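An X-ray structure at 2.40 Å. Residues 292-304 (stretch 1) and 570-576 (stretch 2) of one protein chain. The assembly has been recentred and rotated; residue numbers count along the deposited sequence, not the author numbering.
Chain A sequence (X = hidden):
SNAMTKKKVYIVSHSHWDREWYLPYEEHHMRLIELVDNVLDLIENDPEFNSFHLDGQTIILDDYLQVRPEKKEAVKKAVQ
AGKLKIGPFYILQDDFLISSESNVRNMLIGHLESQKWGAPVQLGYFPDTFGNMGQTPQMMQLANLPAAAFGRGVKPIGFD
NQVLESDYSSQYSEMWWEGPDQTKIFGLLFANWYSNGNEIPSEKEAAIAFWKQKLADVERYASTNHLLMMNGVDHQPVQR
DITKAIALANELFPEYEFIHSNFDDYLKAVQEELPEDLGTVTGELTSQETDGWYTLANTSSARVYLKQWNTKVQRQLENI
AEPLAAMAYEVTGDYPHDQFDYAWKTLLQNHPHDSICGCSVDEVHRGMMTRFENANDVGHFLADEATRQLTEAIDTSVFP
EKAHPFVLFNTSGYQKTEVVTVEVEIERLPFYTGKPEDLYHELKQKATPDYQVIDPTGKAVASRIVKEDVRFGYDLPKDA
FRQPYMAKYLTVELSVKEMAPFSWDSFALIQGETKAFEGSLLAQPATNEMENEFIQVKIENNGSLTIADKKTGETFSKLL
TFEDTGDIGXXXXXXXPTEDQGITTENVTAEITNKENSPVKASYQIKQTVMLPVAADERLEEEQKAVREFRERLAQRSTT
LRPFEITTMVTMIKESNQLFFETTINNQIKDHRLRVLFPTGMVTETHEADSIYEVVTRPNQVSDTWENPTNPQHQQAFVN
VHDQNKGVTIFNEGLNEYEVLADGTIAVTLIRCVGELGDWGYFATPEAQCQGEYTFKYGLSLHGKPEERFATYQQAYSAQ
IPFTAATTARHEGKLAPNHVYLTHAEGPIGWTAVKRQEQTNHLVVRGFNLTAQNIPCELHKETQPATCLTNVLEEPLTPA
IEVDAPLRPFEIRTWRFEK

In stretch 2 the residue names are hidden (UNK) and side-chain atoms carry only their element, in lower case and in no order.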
# COMPACT_ATOMS: atom_id res chain seq x y z
N GLY A 292 -4.63 17.79 -31.84
CA GLY A 292 -3.72 16.75 -31.39
C GLY A 292 -2.86 17.11 -30.20
O GLY A 292 -2.02 16.28 -29.80
N TRP A 293 -3.02 18.30 -29.62
CA TRP A 293 -2.21 18.71 -28.49
C TRP A 293 -2.74 18.21 -27.15
O TRP A 293 -1.96 18.09 -26.20
CB TRP A 293 -2.11 20.24 -28.43
CG TRP A 293 -1.33 20.83 -29.56
CD1 TRP A 293 -1.81 21.61 -30.57
CD2 TRP A 293 0.08 20.69 -29.79
NE1 TRP A 293 -0.79 21.97 -31.42
CE2 TRP A 293 0.38 21.42 -30.96
CE3 TRP A 293 1.11 20.03 -29.11
CZ2 TRP A 293 1.67 21.49 -31.47
CZ3 TRP A 293 2.39 20.11 -29.62
CH2 TRP A 293 2.66 20.83 -30.79
N TYR A 294 -4.03 17.92 -27.05
CA TYR A 294 -4.64 17.52 -25.79
C TYR A 294 -5.42 16.22 -25.93
O TYR A 294 -6.51 16.07 -25.39
CB TYR A 294 -5.52 18.64 -25.24
CG TYR A 294 -4.76 19.92 -25.02
CD1 TYR A 294 -4.01 20.11 -23.86
CD2 TYR A 294 -4.76 20.93 -25.97
CE1 TYR A 294 -3.30 21.28 -23.65
CE2 TYR A 294 -4.05 22.10 -25.77
CZ TYR A 294 -3.33 22.27 -24.61
OH TYR A 294 -2.62 23.43 -24.41
N THR A 295 -4.85 15.27 -26.68
CA THR A 295 -5.40 13.91 -26.69
C THR A 295 -5.15 13.22 -25.35
O THR A 295 -5.94 12.36 -24.95
CB THR A 295 -4.77 13.11 -27.83
OG1 THR A 295 -5.00 13.79 -29.07
CG2 THR A 295 -5.37 11.71 -27.91
N LEU A 296 -4.08 13.59 -24.66
CA LEU A 296 -3.60 12.93 -23.44
C LEU A 296 -3.21 11.48 -23.70
O LEU A 296 -3.22 10.66 -22.79
CB LEU A 296 -4.64 13.02 -22.31
CG LEU A 296 -5.18 14.42 -22.05
CD1 LEU A 296 -6.13 14.43 -20.86
CD2 LEU A 296 -4.05 15.42 -21.84
N ALA A 297 -2.86 11.16 -24.95
CA ALA A 297 -2.48 9.79 -25.29
C ALA A 297 -1.14 9.41 -24.67
O ALA A 297 -0.87 8.22 -24.47
CB ALA A 297 -2.43 9.61 -26.80
N ASN A 298 -0.29 10.39 -24.37
CA ASN A 298 1.01 10.11 -23.77
C ASN A 298 0.90 9.61 -22.33
O ASN A 298 1.93 9.30 -21.72
CB ASN A 298 1.89 11.36 -23.82
CG ASN A 298 2.29 11.72 -25.23
OD1 ASN A 298 2.07 12.84 -25.69
ND2 ASN A 298 2.88 10.76 -25.94
N THR A 299 -0.31 9.52 -21.77
CA THR A 299 -0.47 8.86 -20.48
C THR A 299 -0.14 7.38 -20.56
O THR A 299 0.22 6.77 -19.55
CB THR A 299 -1.90 9.05 -19.97
OG1 THR A 299 -2.83 8.59 -20.95
CG2 THR A 299 -2.17 10.52 -19.66
N SER A 300 -0.25 6.79 -21.76
CA SER A 300 0.05 5.37 -21.93
C SER A 300 1.51 5.05 -21.66
O SER A 300 1.83 3.90 -21.34
CB SER A 300 -0.33 4.94 -23.35
OG SER A 300 0.16 5.85 -24.31
N SER A 301 2.41 6.03 -21.77
CA SER A 301 3.82 5.83 -21.49
C SER A 301 4.26 6.40 -20.14
O SER A 301 5.39 6.17 -19.73
CB SER A 301 4.68 6.44 -22.60
OG SER A 301 4.51 7.84 -22.67
N ALA A 302 3.38 7.15 -19.47
CA ALA A 302 3.72 7.70 -18.16
C ALA A 302 3.76 6.59 -17.12
O ALA A 302 2.83 5.79 -17.02
CB ALA A 302 2.70 8.77 -17.76
N ARG A 303 4.84 6.56 -16.33
CA ARG A 303 5.05 5.56 -15.28
C ARG A 303 4.79 4.15 -15.82
O ARG A 303 3.81 3.48 -15.48
CB ARG A 303 4.16 5.86 -14.07
CG ARG A 303 4.38 7.23 -13.45
CD ARG A 303 3.43 7.45 -12.29
NE ARG A 303 3.56 8.77 -11.68
CZ ARG A 303 4.25 9.03 -10.58
NH1 ARG A 303 4.88 8.05 -9.94
NH2 ARG A 303 4.31 10.26 -10.10
N VAL A 304 5.72 3.70 -16.66
CA VAL A 304 5.54 2.44 -17.39
C VAL A 304 5.45 1.26 -16.43
O VAL A 304 4.83 0.24 -16.76
CB VAL A 304 6.68 2.26 -18.41
CG1 VAL A 304 8.03 2.17 -17.71
CG2 VAL A 304 6.43 1.04 -19.29
N UNK A 570 4.64 16.67 -19.22
CA UNK A 570 4.11 16.25 -17.93
C UNK A 570 3.64 14.81 -18.04
O UNK A 570 3.89 14.14 -19.05
c UNK A 570 2.99 17.20 -17.47
o UNK A 570 1.54 16.52 -19.25
c UNK A 570 1.96 17.44 -18.56
n UNK A 570 1.55 18.70 -18.72
N UNK A 571 2.96 14.32 -17.01
CA UNK A 571 2.45 12.96 -17.02
C UNK A 571 1.37 12.75 -18.07
O UNK A 571 1.09 11.60 -18.44
c UNK A 571 2.93 12.78 -14.52
o UNK A 571 1.39 12.67 -12.71
c UNK A 571 2.45 12.23 -13.19
c UNK A 571 1.92 12.58 -15.64
o UNK A 571 3.14 11.36 -12.63
N UNK A 572 0.77 13.83 -18.57
CA UNK A 572 -0.26 13.73 -19.60
C UNK A 572 0.31 13.79 -21.01
O UNK A 572 -0.14 13.04 -21.89
c UNK A 572 -2.77 15.23 -15.96
c UNK A 572 -3.94 14.52 -16.09
c UNK A 572 -1.91 15.33 -17.05
c UNK A 572 -4.27 13.91 -17.29
o UNK A 572 -4.80 14.41 -15.01
c UNK A 572 -3.40 14.03 -18.36
c UNK A 572 -2.21 14.73 -18.26
c UNK A 572 -1.28 14.86 -19.44
N UNK A 573 1.28 14.66 -21.25
CA UNK A 573 1.68 15.05 -22.60
C UNK A 573 3.19 14.99 -22.73
O UNK A 573 3.92 15.43 -21.84
c UNK A 573 1.15 16.46 -22.95
c UNK A 573 -0.97 17.87 -23.09
c UNK A 573 -0.37 16.51 -22.80
c UNK A 573 1.57 16.87 -24.36
N UNK A 574 3.66 14.46 -23.86
CA UNK A 574 5.06 14.49 -24.23
C UNK A 574 5.33 15.73 -25.07
O UNK A 574 4.53 16.10 -25.93
c UNK A 574 8.04 13.79 -27.73
c UNK A 574 9.22 13.52 -27.06
c UNK A 574 7.96 13.07 -25.07
c UNK A 574 6.83 13.69 -27.07
c UNK A 574 5.46 13.23 -25.00
c UNK A 574 9.18 13.16 -25.72
c UNK A 574 6.78 13.34 -25.72
N UNK A 575 6.47 16.38 -24.82
CA UNK A 575 6.87 17.54 -25.61
C UNK A 575 8.39 17.59 -25.65
O UNK A 575 9.04 17.79 -24.62
c UNK A 575 5.90 20.33 -27.01
c UNK A 575 7.95 22.01 -26.26
c UNK A 575 7.22 22.29 -27.40
c UNK A 575 6.20 21.45 -27.78
c UNK A 575 6.30 18.83 -25.04
c UNK A 575 7.65 20.90 -25.50
c UNK A 575 6.62 20.04 -25.87
N UNK A 576 8.96 17.41 -26.84
CA UNK A 576 10.40 17.47 -27.01
C UNK A 576 10.87 18.92 -26.98
O UNK A 576 10.24 19.78 -27.61
c UNK A 576 12.61 16.31 -30.00
c UNK A 576 11.98 17.22 -31.05
c UNK A 576 10.81 16.82 -28.33
n UNK A 576 12.28 16.76 -32.43
c UNK A 576 12.31 16.80 -28.59

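Position 570 carries four side-chain atoms: two carbons, the second bearing one oxygen and one nitrogen. None touches stretch 1. That is a carboxamide one carbon from the backbone, so the residue is Asn 570. Its work is local: OD1 of Asn 570 accepts hydrogen bonds from the backbone N of position 572 at 2.9 Å and from the backbone N of position 573 at 2.7 Å, while the backbone N of Asn 570 donates to the backbone O of position 573 at 3.0 Å, closing a tight turn.

Position 571 has three carbons in a row, the third carrying two oxygens, one of which lies 2.8 Å from NE and 3.0 Å from NH2 of Arg 303. A carboxylate on a two-carbon arm makes this Glu 571. The extended chain brings OE1 to the edge of the Arg 303 guanidinium. One oxygen thus accepts two hydrogen bonds in a salt bridge, well suited to a buried pair of opposite charges. The backbone O of Glu 571 lies 3.3 Å from CB of Ala 302.

At position 572 one carbon leads to a six-carbon ring bearing an oxygen. The first carbon packs 3.7 Å from CD2 of Leu 296, and a ring carbon lies 3.9 Å from CG2 of Thr 299. This is Tyr 572. The ring fills space beside these aliphatic groups, and its hydroxyl is hydrogen-bonded elsewhere in the structure.

Position 573 shows four carbons, forked at the first, with one arm two carbons long. The tip of that arm lies 3.9 Å from CD1 of Tyr 294 and 3.3 Å from the backbone O of Trp 293; the carbon before it sits 4.0 Å from CD2 of Leu 296. The residue is Ile 573. CA-to-CB points away from stretch 1, yet the long arm returns, an apolar fit.

Position 574 has one carbon and a plain six-carbon ring that leads away from stretch 1; the first carbon lies 3.5 Å from OD1 of Asn 298. This is Phe 574. Its backbone N donates to OD1 of Asn 298 at 2.9 Å, nearly straight at 167°, so the bond needs no polar side chain, and an apolar ring suits the buried site.

Position 575 repeats that pattern, a ring carbon lying 4.4 Å from CZ3 of Trp 293, and is Phe 575. Its ring edge meets Trp 293, a loose contact that an apolar ring suits.

Position 576 has four carbons in a row ending in nitrogen, out of reach of stretch 1, so it is Lys 576, its charge suited to an exposed place.

The contact joins a stretch with a short 3-10 segment at 297-299 to one without regular helix or strand, with no strand pairing. Asn 298, pointing toward stretch 2, binds its backbone; the Arg 303–Glu 571 salt bridge adds a charged link; and Leu 296, Tyr 572 and Ile 573 supply apolar packing between them.

Stretch 2, residues 570-576: NEYIFFK
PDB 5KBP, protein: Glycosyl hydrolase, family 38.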